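Local atomic coordinates of esterase family protein (Staphylococcus aureus, PDB entry 7L0A), a protein that probably hydrolyses S-formylglutathione to formate and glutathione, acting as a serine hydrolase of the esterase D family. Residues B[61-66]-B[242-247]; B[147-152]-B[203-208]; B[151-156]-B[211-216]; B[187-192]-B[220-225]. All blocks are in the same frame, centred on the assembly; numbering follows the deposited sequence.

Overall arrangement
Contacts 1, 2 and 3 are buried, whereas contact 4, which joins helices 188-197 and 216-228, is only partly so. Contacts 2 and 3 share P151 and L152. The first pairs strand 148-152 with strand 204-210 by backbone hydrogen bonds; the second joins the loops after those strands through one leucine and a bridging water. Contact 1 is held by aromatic packing; it touches contact 2 by side-chain packing, and its segment 242-247 reaches contact 3 through H242 ND1 to D213 OD2 and W247 NE1 to S153 OG. Contact 4 is again aromatic but lies away from the predicted active site, about 25 Å from contact 1 between centres; F156 of contact 3 stacks on its F222.

Contact 1: residues B[61-66]-B[242-247]; sequences TTYMRY and HDYAYW
The Y244 ring lies between two groups on opposite faces: CB of Y66 on one, the indole of its helix neighbour W247 on the other. Y66 CB is 4.0 Å from the Y244 ring centroid and 28° off the ring normal, a CH-pi contact, and W247 CE3 stands 3.6 Å above the Y244 plane over its centre. One edge of Y244 turns to the face of Y63 in a T-shaped pair, centroids 5.3 Å apart and planes at 85°; Y244 CE1 sits over the middle of the Y63 ring. The phenol end of Y244 meets T62, whose CG2 is 3.4 Å from Y244 OH. T62 CG2 is anti to the backbone N, which turns the methyl to the tyrosine; OG1 (chi1 -48°) stands beside that N and bonds D59 N. Y63 OH reaches W247 CB at 3.9 Å. W247 also places CZ2 over the ring of H242, the predicted charge-relay histidine. No hydrogen bond crosses between 61-66 and 242-247. Both phenol oxygens find partners elsewhere, Y244 OH at S58 OG and Y63 OH at H128 ND1. Ring and apolar packing therefore joins the short helix 62-66 to the start of helix 244-259, while these polar ends are satisfied from outside.

Contact 2: residues B[147-152]-B[203-208]; sequences AKAVPL and PKLLIM
Strands 148-152 and 204-208 are parallel neighbours in the central sheet, their local directions 18° apart. K204 N donates to A147 O, and A149 bonds both ways, its N to K204 O at 2.9 Å and its O from L206 N at 3.1 Å. P151 O accepts from M208 N. P151 has no N-H to give L206 O, which instead meets carbon: V150 CA at 3.1 Å and P151 CD at 3.3 Å. V150 CG1, anti to the backbone N (chi1 -177°), is also 3.3 Å from L206 O. On the face of V150, L206 and M208, side chains of paired residues run alongside one another, and L152 CD2 touches M208 SD at 3.8 Å. The other face packs A149 CB against L205 CD2 and P203 CB. The extended K148 and K204 chains lie side by side; one water accepts from K148 NZ at 2.7 Å and K204 NZ at 3.2 Å, and K148 NZ also bonds M258 O. Helix 244-259 covers the V150 face through W257, helix 130-141 the A149 face. The pair, with its helical connection, belongs to a mostly parallel eight-stranded sheet, order 1-2-4-3-5-6-7-8 with strand 24-32 antiparallel to its neighbours, as in the alpha/beta-hydrolase fold.

Contact 3: residues B[151-156]-B[211-216]; sequences PLSAVF and KQDFLY
S153 and L215 approach to 6.6 Å between CA atoms, where the loop after strand 148-152 meets the turn ahead of helix 216-228. The first loop bends at S153, whose backbone lies in the left-handed region (phi 45°, psi 48°). The second is a type I turn from D213 to Y216, closed by Y216 N to D213 O at 3.0 Å; within it L215 N gives D213 OD1 a bond of 2.9 Å, on the anti side of the carboxylate. L215 CD1 does most of the touching: it lies 3.4 Å from S153 O, rests near A154 O and meets V155 CG2 at 3.9 Å. D213 CG is anti to the backbone N (chi1 -159°), which helps turn the carboxylate toward S153, whose CB is 3.4 Å from D213 OD2. A water spans the pair, donating to D213 OD2 at 2.5 Å and lying 2.7 Å from S153 OG, which also bonds W247 NE1. D213 and H242 are predicted members of the charge relay, and H242 ND1 bonds D213 OD2. With OD1 held by L215 N and OD2 by the water and the histidine, the carboxylate is gripped at both oxygens, which should fix its rotation toward H242.

Contact 4: residues B[187-192]-B[220-225]; sequences DPYYLL and LDFIDY
Aromatic packing dominates between Y189 and the pair F222 and Y225. The edge of F222 points at the face of Y189 in a T-shaped arrangement, centroids 5.3 Å apart and planes at 84°; F222 CD1 stands 3.6 Å above the Y189 plane, offset toward the rim. Y225 meets Y189 obliquely, CD2 of each ring 3.6 Å from the other. Y189 OH reaches the backbone of the second helix, 3.3 Å from F222 CA. Apolar contacts extend the cluster: L192 CD2 lies at the edge of the Y225 ring, 3.6 Å from Y225 CD2, and also 4.1 Å from F222 CE1. L192 CG is anti to the backbone N (chi1 -178°), which carries the branch toward the second helix, and its CD2 touches both rings. No hydrogen bond joins the two segments themselves, but Y225 OH bonds D193 OD1, one residue further along helix 188-197, and so ties the same two helices. D187 OD1 caps its helix at Y189 N. Helices 188-197 and 216-228 run nearly parallel, their local axes 13° apart and 11.9 Å away from each other, a spacing bridged by the large rings. P188 and L192 also pack on Y133 and L140 of helix 130-141, and I223 on F235 of strand 234-238.

Contact 1: residues B[61-66]-B[242-247]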
# COMPACT_ATOMS: atom_id res chain seq x y z
N THR B 61 -5.67 -9.39 8.47
CA THR B 61 -6.90 -9.52 7.70
C THR B 61 -8.15 -9.73 8.55
O THR B 61 -9.27 -9.64 8.02
CB THR B 61 -6.82 -10.69 6.67
OG1 THR B 61 -6.92 -11.96 7.33
CG2 THR B 61 -5.59 -10.61 5.80
N THR B 62 -8.01 -9.98 9.85
CA THR B 62 -9.16 -10.49 10.60
C THR B 62 -10.21 -9.42 10.84
O THR B 62 -11.41 -9.71 10.79
CB THR B 62 -8.68 -11.08 11.93
OG1 THR B 62 -7.57 -11.94 11.69
CG2 THR B 62 -9.80 -11.82 12.59
N TYR B 63 -9.80 -8.19 11.16
CA TYR B 63 -10.78 -7.13 11.34
C TYR B 63 -11.57 -6.92 10.05
O TYR B 63 -12.79 -6.75 10.09
CB TYR B 63 -10.14 -5.82 11.79
CG TYR B 63 -10.31 -5.51 13.26
CD1 TYR B 63 -11.52 -5.05 13.75
CD2 TYR B 63 -9.28 -5.70 14.15
CE1 TYR B 63 -11.69 -4.77 15.11
CE2 TYR B 63 -9.42 -5.41 15.49
CZ TYR B 63 -10.64 -4.96 15.96
OH TYR B 63 -10.84 -4.70 17.31
N MET B 64 -10.88 -6.96 8.89
CA MET B 64 -11.58 -6.82 7.62
C MET B 64 -12.63 -7.90 7.45
O MET B 64 -13.74 -7.62 6.98
CB MET B 64 -10.60 -6.88 6.46
CG MET B 64 -9.62 -5.72 6.43
SD MET B 64 -10.38 -4.08 6.23
CE MET B 64 -11.30 -4.25 4.71
N ARG B 65 -12.30 -9.15 7.79
CA ARG B 65 -13.17 -10.28 7.53
C ARG B 65 -14.31 -10.37 8.55
O ARG B 65 -15.45 -10.65 8.17
CB ARG B 65 -12.35 -11.56 7.51
CG ARG B 65 -11.42 -11.67 6.33
CD ARG B 65 -10.22 -12.52 6.64
NE ARG B 65 -10.56 -13.87 7.01
CZ ARG B 65 -9.67 -14.74 7.45
NH1 ARG B 65 -8.39 -14.38 7.61
NH2 ARG B 65 -10.07 -15.94 7.80
N TYR B 66 -14.02 -10.16 9.83
CA TYR B 66 -14.97 -10.46 10.89
C TYR B 66 -15.73 -9.24 11.39
O TYR B 66 -16.54 -9.38 12.33
CB TYR B 66 -14.21 -11.18 12.06
CG TYR B 66 -13.99 -12.63 11.68
CD1 TYR B 66 -12.99 -12.99 10.79
CD2 TYR B 66 -14.87 -13.61 12.08
CE1 TYR B 66 -12.86 -14.29 10.33
CE2 TYR B 66 -14.74 -14.93 11.65
CZ TYR B 66 -13.74 -15.26 10.76
OH TYR B 66 -13.64 -16.56 10.27
N HIS B 242 -15.86 -11.99 24.46
CA HIS B 242 -14.51 -11.79 23.93
C HIS B 242 -14.44 -12.31 22.49
O HIS B 242 -13.81 -13.32 22.18
CB HIS B 242 -13.51 -12.49 24.85
CG HIS B 242 -12.10 -12.03 24.70
ND1 HIS B 242 -11.59 -10.99 25.43
CD2 HIS B 242 -11.09 -12.48 23.91
CE1 HIS B 242 -10.33 -10.80 25.09
NE2 HIS B 242 -10.01 -11.68 24.16
N ASP B 243 -15.09 -11.59 21.58
CA ASP B 243 -15.22 -12.07 20.20
C ASP B 243 -15.55 -10.90 19.27
O ASP B 243 -15.82 -9.78 19.71
CB ASP B 243 -16.25 -13.20 20.11
CG ASP B 243 -17.62 -12.80 20.60
OD1 ASP B 243 -18.10 -11.70 20.26
OD2 ASP B 243 -18.25 -13.61 21.30
N TYR B 244 -15.54 -11.21 17.95
CA TYR B 244 -15.70 -10.17 16.94
C TYR B 244 -17.14 -9.74 16.77
O TYR B 244 -17.42 -8.68 16.18
CB TYR B 244 -15.11 -10.64 15.63
CG TYR B 244 -13.64 -10.38 15.52
CD1 TYR B 244 -13.17 -9.11 15.19
CD2 TYR B 244 -12.70 -11.38 15.74
CE1 TYR B 244 -11.82 -8.84 15.09
CE2 TYR B 244 -11.32 -11.11 15.65
CZ TYR B 244 -10.90 -9.87 15.30
OH TYR B 244 -9.57 -9.60 15.18
N ALA B 245 -18.10 -10.52 17.26
CA ALA B 245 -19.46 -9.99 17.31
C ALA B 245 -19.51 -8.74 18.19
O ALA B 245 -20.17 -7.75 17.86
CB ALA B 245 -20.41 -11.05 17.83
N TYR B 246 -18.77 -8.76 19.31
CA TYR B 246 -18.66 -7.56 20.13
C TYR B 246 -17.72 -6.53 19.50
O TYR B 246 -18.07 -5.35 19.43
CB TYR B 246 -18.18 -7.92 21.55
CG TYR B 246 -18.03 -6.70 22.42
CD1 TYR B 246 -19.14 -6.04 22.92
CD2 TYR B 246 -16.76 -6.18 22.74
CE1 TYR B 246 -19.01 -4.91 23.71
CE2 TYR B 246 -16.64 -5.05 23.50
CZ TYR B 246 -17.76 -4.42 23.99
OH TYR B 246 -17.66 -3.28 24.75
N TRP B 247 -16.52 -6.94 19.04
CA TRP B 247 -15.60 -5.94 18.51
C TRP B 247 -16.13 -5.26 17.25
O TRP B 247 -15.79 -4.10 17.00
CB TRP B 247 -14.19 -6.54 18.27
CG TRP B 247 -13.64 -7.06 19.59
CD1 TRP B 247 -13.75 -6.47 20.79
CD2 TRP B 247 -13.01 -8.33 19.82
NE1 TRP B 247 -13.21 -7.27 21.77
CE2 TRP B 247 -12.73 -8.41 21.19
CE3 TRP B 247 -12.61 -9.38 18.99
CZ2 TRP B 247 -12.12 -9.51 21.76
CZ3 TRP B 247 -12.02 -10.47 19.54
CH2 TRP B 247 -11.75 -10.53 20.94

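Contact 2: residues B[147-152]-B[203-208]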
# COMPACT_ATOMS: atom_id res chain seq x y z
N ALA B 147 -4.15 11.52 19.82
CA ALA B 147 -5.10 12.36 20.53
C ALA B 147 -6.11 11.53 21.31
O ALA B 147 -6.67 12.02 22.32
CB ALA B 147 -5.84 13.27 19.56
N LYS B 148 -6.39 10.33 20.84
CA LYS B 148 -7.45 9.49 21.38
C LYS B 148 -6.99 8.04 21.29
O LYS B 148 -6.32 7.66 20.33
CB LYS B 148 -8.76 9.65 20.63
CG LYS B 148 -9.27 11.09 20.63
CD LYS B 148 -10.59 11.20 19.89
CE LYS B 148 -10.96 12.66 19.72
NZ LYS B 148 -12.40 12.82 19.38
N ALA B 149 -7.38 7.24 22.28
CA ALA B 149 -7.01 5.83 22.39
C ALA B 149 -8.22 5.05 22.88
O ALA B 149 -8.91 5.50 23.81
CB ALA B 149 -5.83 5.65 23.38
N VAL B 150 -8.47 3.89 22.28
CA VAL B 150 -9.64 3.08 22.56
C VAL B 150 -9.22 1.63 22.84
O VAL B 150 -9.15 0.78 21.93
CB VAL B 150 -10.64 3.11 21.38
CG1 VAL B 150 -11.88 2.32 21.73
CG2 VAL B 150 -11.02 4.54 21.02
N PRO B 151 -8.94 1.29 24.09
CA PRO B 151 -8.72 -0.12 24.45
C PRO B 151 -10.04 -0.87 24.53
O PRO B 151 -10.97 -0.45 25.23
CB PRO B 151 -8.05 -0.04 25.85
CG PRO B 151 -7.64 1.37 26.01
CD PRO B 151 -8.62 2.20 25.21
N LEU B 152 -10.11 -1.99 23.82
CA LEU B 152 -11.29 -2.85 23.75
C LEU B 152 -10.96 -4.16 24.43
O LEU B 152 -10.00 -4.84 24.05
CB LEU B 152 -11.67 -3.12 22.29
CG LEU B 152 -11.98 -1.92 21.40
CD1 LEU B 152 -12.27 -2.46 19.99
CD2 LEU B 152 -13.13 -1.13 21.92
N PRO B 203 -3.79 10.57 25.99
CA PRO B 203 -4.88 10.72 25.02
C PRO B 203 -6.24 10.63 25.71
O PRO B 203 -6.39 10.00 26.76
CB PRO B 203 -4.68 9.56 24.05
CG PRO B 203 -3.23 9.13 24.24
CD PRO B 203 -2.90 9.43 25.68
N LYS B 204 -7.25 11.23 25.08
CA LYS B 204 -8.62 10.96 25.52
C LYS B 204 -8.88 9.46 25.40
O LYS B 204 -8.56 8.84 24.38
CB LYS B 204 -9.60 11.77 24.69
CG LYS B 204 -10.95 12.01 25.35
CD LYS B 204 -11.77 13.05 24.58
CE LYS B 204 -13.22 13.05 25.05
NZ LYS B 204 -14.06 14.02 24.30
N LEU B 205 -9.46 8.87 26.45
CA LEU B 205 -9.65 7.44 26.55
C LEU B 205 -11.12 7.05 26.44
O LEU B 205 -11.97 7.58 27.17
CB LEU B 205 -9.10 6.93 27.88
CG LEU B 205 -7.60 7.02 28.08
CD1 LEU B 205 -7.28 6.67 29.54
CD2 LEU B 205 -6.87 6.09 27.13
N LEU B 206 -11.40 6.10 25.54
CA LEU B 206 -12.68 5.40 25.49
C LEU B 206 -12.37 3.93 25.71
O LEU B 206 -11.70 3.30 24.88
CB LEU B 206 -13.41 5.64 24.17
CG LEU B 206 -14.64 4.77 23.99
CD1 LEU B 206 -15.70 5.06 25.01
CD2 LEU B 206 -15.17 4.97 22.56
N ILE B 207 -12.79 3.39 26.86
CA ILE B 207 -12.51 2.01 27.23
C ILE B 207 -13.80 1.23 27.15
O ILE B 207 -14.82 1.66 27.69
CB ILE B 207 -11.89 1.93 28.64
CG1 ILE B 207 -10.59 2.75 28.66
CG2 ILE B 207 -11.69 0.49 29.06
CD1 ILE B 207 -10.01 2.95 30.05
N MET B 208 -13.78 0.10 26.45
CA MET B 208 -15.01 -0.68 26.22
C MET B 208 -14.74 -2.15 26.52
O MET B 208 -13.67 -2.68 26.23
CB MET B 208 -15.53 -0.51 24.78
CG MET B 208 -15.38 0.89 24.22
SD MET B 208 -16.12 1.07 22.55
CE MET B 208 -17.83 1.06 23.00
O HOH W 1 -14.00 12.37 21.57

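Contact 3: residues B[151-156]-B[211-216]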
# COMPACT_ATOMS: atom_id res chain seq x y z
N PRO B 151 -8.94 1.29 24.09
CA PRO B 151 -8.72 -0.12 24.45
C PRO B 151 -10.04 -0.87 24.53
O PRO B 151 -10.97 -0.45 25.23
CB PRO B 151 -8.05 -0.04 25.85
CG PRO B 151 -7.64 1.37 26.01
CD PRO B 151 -8.62 2.20 25.21
N LEU B 152 -10.11 -1.99 23.82
CA LEU B 152 -11.29 -2.85 23.75
C LEU B 152 -10.96 -4.16 24.43
O LEU B 152 -10.00 -4.84 24.05
CB LEU B 152 -11.67 -3.12 22.29
CG LEU B 152 -11.98 -1.92 21.40
CD1 LEU B 152 -12.27 -2.46 19.99
CD2 LEU B 152 -13.13 -1.13 21.92
N SER B 153 -11.78 -4.56 25.40
CA SER B 153 -11.63 -5.86 26.04
C SER B 153 -10.16 -6.13 26.39
O SER B 153 -9.63 -7.22 26.13
CB SER B 153 -12.15 -6.98 25.14
OG SER B 153 -13.43 -6.63 24.62
N ALA B 154 -9.53 -5.11 27.01
CA ALA B 154 -8.08 -5.07 27.08
C ALA B 154 -7.52 -5.89 28.24
O ALA B 154 -8.18 -6.12 29.26
CB ALA B 154 -7.59 -3.63 27.20
N VAL B 155 -6.30 -6.37 28.02
CA VAL B 155 -5.42 -6.96 29.03
C VAL B 155 -4.70 -5.84 29.77
O VAL B 155 -3.89 -5.12 29.19
CB VAL B 155 -4.43 -7.91 28.34
CG1 VAL B 155 -3.31 -8.35 29.27
CG2 VAL B 155 -5.15 -9.13 27.76
N PHE B 156 -5.03 -5.66 31.05
CA PHE B 156 -4.44 -4.61 31.88
C PHE B 156 -3.51 -5.13 32.97
O PHE B 156 -2.82 -4.32 33.63
CB PHE B 156 -5.53 -3.75 32.56
CG PHE B 156 -6.35 -2.88 31.61
CD1 PHE B 156 -5.77 -1.87 30.88
CD2 PHE B 156 -7.73 -3.08 31.50
CE1 PHE B 156 -6.54 -1.06 30.02
CE2 PHE B 156 -8.49 -2.28 30.66
CZ PHE B 156 -7.90 -1.28 29.91
N LYS B 211 -19.89 -7.32 29.05
CA LYS B 211 -20.11 -7.79 30.42
C LYS B 211 -19.86 -9.28 30.61
O LYS B 211 -19.66 -9.72 31.74
CB LYS B 211 -21.53 -7.43 30.88
CG LYS B 211 -21.74 -5.94 31.04
CD LYS B 211 -23.16 -5.61 31.47
CE LYS B 211 -23.28 -4.14 31.82
NZ LYS B 211 -24.64 -3.80 32.28
N GLN B 212 -19.86 -10.07 29.54
CA GLN B 212 -19.59 -11.50 29.64
C GLN B 212 -18.12 -11.85 29.41
O GLN B 212 -17.76 -13.03 29.49
CB GLN B 212 -20.50 -12.26 28.65
CG GLN B 212 -21.97 -12.30 29.08
CD GLN B 212 -22.71 -10.98 28.88
OE1 GLN B 212 -22.73 -10.42 27.79
NE2 GLN B 212 -23.33 -10.49 29.96
N ASP B 213 -17.28 -10.88 29.10
CA ASP B 213 -15.87 -11.12 28.81
C ASP B 213 -15.14 -11.60 30.06
O ASP B 213 -15.38 -11.10 31.15
CB ASP B 213 -15.26 -9.83 28.30
CG ASP B 213 -14.02 -10.03 27.51
OD1 ASP B 213 -13.04 -10.56 28.05
OD2 ASP B 213 -14.00 -9.61 26.33
N PHE B 214 -14.24 -12.58 29.90
CA PHE B 214 -13.46 -13.04 31.05
C PHE B 214 -12.58 -11.94 31.62
O PHE B 214 -12.14 -12.06 32.78
CB PHE B 214 -12.64 -14.28 30.68
CG PHE B 214 -11.43 -14.02 29.81
CD1 PHE B 214 -11.55 -13.92 28.45
CD2 PHE B 214 -10.17 -13.94 30.37
CE1 PHE B 214 -10.44 -13.73 27.65
CE2 PHE B 214 -9.05 -13.74 29.58
CZ PHE B 214 -9.18 -13.63 28.23
N LEU B 215 -12.34 -10.86 30.87
CA LEU B 215 -11.53 -9.73 31.34
C LEU B 215 -12.36 -8.58 31.90
O LEU B 215 -11.79 -7.56 32.28
CB LEU B 215 -10.66 -9.22 30.19
CG LEU B 215 -9.63 -10.19 29.60
CD1 LEU B 215 -8.94 -9.63 28.41
CD2 LEU B 215 -8.62 -10.58 30.71
N TYR B 216 -13.68 -8.74 32.00
CA TYR B 216 -14.53 -7.61 32.36
C TYR B 216 -14.21 -7.07 33.74
O TYR B 216 -14.11 -5.85 33.94
CB TYR B 216 -16.00 -8.03 32.29
CG TYR B 216 -16.98 -6.96 32.67
CD1 TYR B 216 -17.11 -5.80 31.90
CD2 TYR B 216 -17.82 -7.11 33.75
CE1 TYR B 216 -18.03 -4.82 32.23
CE2 TYR B 216 -18.75 -6.13 34.08
CZ TYR B 216 -18.84 -4.98 33.34
OH TYR B 216 -19.77 -4.02 33.69
O HOH W 2 -15.66 -7.98 25.49

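Contact 4: residues B[187-192]-B[220-225]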
# COMPACT_ATOMS: atom_id res chain seq x y z
N ASP B 187 4.05 -3.25 32.70
CA ASP B 187 2.87 -3.27 33.55
C ASP B 187 2.06 -2.00 33.33
O ASP B 187 2.57 -0.91 33.63
CB ASP B 187 3.35 -3.38 35.00
CG ASP B 187 2.23 -3.27 36.04
OD1 ASP B 187 1.04 -3.18 35.66
OD2 ASP B 187 2.57 -3.30 37.25
N PRO B 188 0.83 -2.08 32.79
CA PRO B 188 0.10 -0.84 32.49
C PRO B 188 -0.09 0.05 33.69
O PRO B 188 -0.15 1.27 33.54
CB PRO B 188 -1.25 -1.35 31.96
CG PRO B 188 -0.88 -2.66 31.31
CD PRO B 188 0.16 -3.27 32.22
N TYR B 189 -0.19 -0.52 34.88
CA TYR B 189 -0.38 0.28 36.07
C TYR B 189 0.87 1.08 36.41
O TYR B 189 0.77 2.23 36.84
CB TYR B 189 -0.77 -0.64 37.22
CG TYR B 189 -2.21 -1.06 37.26
CD1 TYR B 189 -2.65 -2.16 36.54
CD2 TYR B 189 -3.13 -0.38 38.06
CE1 TYR B 189 -3.96 -2.56 36.62
CE2 TYR B 189 -4.44 -0.78 38.13
CZ TYR B 189 -4.86 -1.86 37.38
OH TYR B 189 -6.18 -2.27 37.45
N TYR B 190 2.05 0.49 36.20
CA TYR B 190 3.30 1.23 36.37
C TYR B 190 3.42 2.33 35.33
O TYR B 190 3.83 3.45 35.65
CB TYR B 190 4.50 0.27 36.26
CG TYR B 190 5.85 0.95 36.25
CD1 TYR B 190 6.44 1.37 35.05
CD2 TYR B 190 6.53 1.17 37.43
CE1 TYR B 190 7.66 2.00 35.05
CE2 TYR B 190 7.75 1.79 37.44
CZ TYR B 190 8.31 2.19 36.25
OH TYR B 190 9.54 2.81 36.29
N LEU B 191 3.05 2.03 34.08
CA LEU B 191 3.12 3.07 33.06
C LEU B 191 2.18 4.21 33.39
O LEU B 191 2.48 5.38 33.12
CB LEU B 191 2.76 2.47 31.71
CG LEU B 191 3.76 1.45 31.12
CD1 LEU B 191 3.17 0.86 29.85
CD2 LEU B 191 5.07 2.12 30.84
N LEU B 192 1.02 3.89 33.95
CA LEU B 192 0.05 4.91 34.30
C LEU B 192 0.60 5.83 35.37
O LEU B 192 0.53 7.07 35.24
CB LEU B 192 -1.24 4.24 34.74
CG LEU B 192 -2.45 5.08 35.12
CD1 LEU B 192 -2.93 5.96 34.00
CD2 LEU B 192 -3.52 4.06 35.54
N LEU B 220 -13.01 -3.35 34.98
CA LEU B 220 -13.60 -2.49 36.00
C LEU B 220 -12.54 -2.06 37.01
O LEU B 220 -12.56 -0.92 37.49
CB LEU B 220 -14.74 -3.21 36.71
CG LEU B 220 -15.96 -3.52 35.84
CD1 LEU B 220 -17.00 -4.22 36.73
CD2 LEU B 220 -16.55 -2.31 35.17
N ASP B 221 -11.65 -2.97 37.38
CA ASP B 221 -10.61 -2.61 38.34
C ASP B 221 -9.72 -1.50 37.78
O ASP B 221 -9.32 -0.58 38.51
CB ASP B 221 -9.76 -3.83 38.68
CG ASP B 221 -10.48 -4.82 39.56
OD1 ASP B 221 -11.57 -4.49 40.09
OD2 ASP B 221 -9.96 -5.95 39.69
N PHE B 222 -9.40 -1.58 36.50
CA PHE B 222 -8.55 -0.57 35.89
C PHE B 222 -9.23 0.79 35.88
O PHE B 222 -8.60 1.80 36.23
CB PHE B 222 -8.17 -0.99 34.47
CG PHE B 222 -7.13 -0.12 33.83
CD1 PHE B 222 -5.80 -0.21 34.23
CD2 PHE B 222 -7.48 0.82 32.87
CE1 PHE B 222 -4.83 0.60 33.66
CE2 PHE B 222 -6.50 1.61 32.29
CZ PHE B 222 -5.18 1.52 32.70
N ILE B 223 -10.49 0.85 35.43
CA ILE B 223 -11.14 2.16 35.38
C ILE B 223 -11.38 2.71 36.78
O ILE B 223 -11.42 3.92 36.97
CB ILE B 223 -12.45 2.13 34.57
CG1 ILE B 223 -13.50 1.24 35.21
CG2 ILE B 223 -12.14 1.68 33.16
CD1 ILE B 223 -14.83 1.25 34.45
N ASP B 224 -11.61 1.84 37.76
CA ASP B 224 -11.70 2.30 39.14
C ASP B 224 -10.41 2.98 39.59
O ASP B 224 -10.44 4.03 40.26
CB ASP B 224 -12.04 1.11 40.03
CG ASP B 224 -13.52 0.75 40.00
OD1 ASP B 224 -14.30 1.49 39.36
OD2 ASP B 224 -13.89 -0.28 40.61
N TYR B 225 -9.26 2.41 39.23
CA TYR B 225 -8.00 3.06 39.53
C TYR B 225 -7.85 4.38 38.77
O TYR B 225 -7.46 5.39 39.36
CB TYR B 225 -6.82 2.11 39.26
CG TYR B 225 -5.49 2.69 39.73
CD1 TYR B 225 -5.30 3.02 41.06
CD2 TYR B 225 -4.44 2.92 38.84
CE1 TYR B 225 -4.09 3.57 41.50
CE2 TYR B 225 -3.24 3.48 39.27
CZ TYR B 225 -3.07 3.79 40.61
OH TYR B 225 -1.87 4.35 41.02